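Local coordinates for tube-forming protein in Mycobacterial Envelpe, TiME (Mycolicibacterium smegmatis, PDB 7CU9), which probably forms a tubular, envelope-spanning channel for protein secretion across the mycobacterial outer envelope, here represented by its soluble PknH-like extracellular domain, at residues 46-49 and 55-58. Numbering follows the deposited sequence.
Sequences CNNW and PEVF
Asn48 and Glu56 meet side chain to side chain where two short helical turns, 47-50 and 55-58, face each other over the antiparallel sheet of the PknH-like domain. The amide of Asn48 and the carboxylate of Glu56 stand perpendicular, their planes 90° apart. Asn48 ND2 donates to Glu56 OE2 over 3.0 Å through a bent bond, 149° at the hydrogen. The donor reaches this oxygen from well above the carboxylate plane, whereas OE2 lies much nearer the plane of the Asn48 amide. Glu56 is brought there by its first torsion (chi1 81°), which sets CG between the backbone N and the carbonyl carbon, with the chain then extended to CD. The carboxylate has a second, charged partner in Arg105, whose NH1 forms a salt bridge with OE2, and Asn48 ND2 also donates to the backbone O of Arg101, so the ND2 group is held by two acceptors, Glu56 OE2 and Arg101 O. Alongside this polar junction Val57 CG2 packs against Asn48 ND2 at 3.8 Å, while the valine side chain also rests on Leu162 of strand 161-169. Cys46, just before Asn47, joins the first turn to Cys109 by a disulfide. Asn47 steadies Asn48 from its other end: with CG anti to the backbone N, it swings its amide towards Glu56, its plane tilted only modestly from that of the carboxylate, and its OD1 accepts a bond from Gln37. Asn47 ND2 approaches Glu56 OE1 to 3.5 Å and donates an almost straight hydrogen bond to Asn48 OD1 at 2.9 Å.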
loop_
_atom_site.group_PDB
_atom_site.type_symbol
_atom_site.label_atom_id
_atom_site.label_comp_id
_atom_site.label_asym_id
_atom_site.label_seq_id
_atom_site.Cartn_x
_atom_site.Cartn_y
_atom_site.Cartn_z
ATOM N N CYS B 46 -20.579 -13.550 11.885
ATOM C CA CYS B 46 -19.547 -12.637 11.328
ATOM C C CYS B 46 -19.327 -11.422 12.234
ATOM O O CYS B 46 -18.448 -10.612 11.907
ATOM C CB CYS B 46 -19.898 -12.217 9.909
ATOM S SG CYS B 46 -19.615 -13.562 8.727
ATOM N N ASN B 47 -20.044 -11.315 13.355
ATOM C CA ASN B 47 -19.944 -10.130 14.245
ATOM C C ASN B 47 -18.475 -9.866 14.608
ATOM O O ASN B 47 -18.015 -8.721 14.436
ATOM C CB ASN B 47 -20.792 -10.276 15.506
ATOM C CG ASN B 47 -20.944 -8.952 16.220
ATOM O OD1 ASN B 47 -21.808 -8.149 15.873
ATOM N ND2 ASN B 47 -20.082 -8.698 17.194
ATOM N N ASN B 48 -17.753 -10.877 15.087
ATOM C CA ASN B 48 -16.408 -10.665 15.681
ATOM C C ASN B 48 -15.321 -10.700 14.602
ATOM O O ASN B 48 -14.145 -10.609 14.963
ATOM C CB ASN B 48 -16.158 -11.621 16.843
ATOM C CG ASN B 48 -17.101 -11.365 17.997
ATOM O OD1 ASN B 48 -17.874 -10.405 17.979
ATOM N ND2 ASN B 48 -17.045 -12.225 18.998
ATOM N N TRP B 49 -15.700 -10.766 13.321
ATOM C CA TRP B 49 -14.791 -10.510 12.174
ATOM C C TRP B 49 -15.095 -9.143 11.546
ATOM O O TRP B 49 -14.231 -8.619 10.827
ATOM C CB TRP B 49 -14.912 -11.632 11.135
ATOM C CG TRP B 49 -14.039 -12.825 11.379
ATOM C CD1 TRP B 49 -13.352 -13.158 12.515
ATOM C CD2 TRP B 49 -13.762 -13.867 10.428
ATOM N NE1 TRP B 49 -12.668 -14.331 12.333
ATOM C CE2 TRP B 49 -12.902 -14.790 11.059
ATOM C CE3 TRP B 49 -14.151 -14.095 9.101
ATOM C CZ2 TRP B 49 -12.426 -15.923 10.399
ATOM C CZ3 TRP B 49 -13.677 -15.213 8.453
ATOM C CH2 TRP B 49 -12.827 -16.112 9.096
ATOM N N PRO B 55 -16.715 -4.740 22.336
ATOM C CA PRO B 55 -17.057 -5.008 23.732
ATOM C C PRO B 55 -17.220 -6.493 24.083
ATOM O O PRO B 55 -16.744 -6.903 25.125
ATOM C CB PRO B 55 -18.396 -4.266 23.902
ATOM C CG PRO B 55 -18.322 -3.147 22.898
ATOM C CD PRO B 55 -17.620 -3.765 21.710
ATOM N N GLU B 56 -17.860 -7.296 23.228
ATOM C CA GLU B 56 -18.148 -8.706 23.601
ATOM C C GLU B 56 -16.829 -9.485 23.658
ATOM O O GLU B 56 -16.759 -10.484 24.379
ATOM C CB GLU B 56 -19.203 -9.326 22.683
ATOM C CG GLU B 56 -18.700 -9.832 21.351
ATOM C CD GLU B 56 -19.753 -10.683 20.661
ATOM O OE1 GLU B 56 -20.812 -10.123 20.307
ATOM O OE2 GLU B 56 -19.544 -11.901 20.538
ATOM N N VAL B 57 -15.812 -9.022 22.937
ATOM C CA VAL B 57 -14.460 -9.645 22.958
ATOM C C VAL B 57 -13.699 -9.175 24.205
ATOM O O VAL B 57 -13.245 -10.039 24.959
ATOM C CB VAL B 57 -13.694 -9.345 21.659
ATOM C CG1 VAL B 57 -12.239 -9.765 21.754
ATOM C CG2 VAL B 57 -14.376 -10.012 20.470
ATOM N N PHE B 58 -13.563 -7.864 24.410
ATOM C CA PHE B 58 -12.596 -7.295 25.391
ATOM C C PHE B 58 -13.213 -7.114 26.777
ATOM O O PHE B 58 -12.506 -7.381 27.757
ATOM C CB PHE B 58 -12.027 -5.970 24.894
ATOM C CG PHE B 58 -10.951 -6.151 23.863
ATOM C CD1 PHE B 58 -9.641 -6.389 24.243
ATOM C CD2 PHE B 58 -11.255 -6.124 22.511
ATOM C CE1 PHE B 58 -8.648 -6.559 23.292
ATOM C CE2 PHE B 58 -10.262 -6.305 21.563
ATOM C CZ PHE B 58 -8.959 -6.508 21.954
#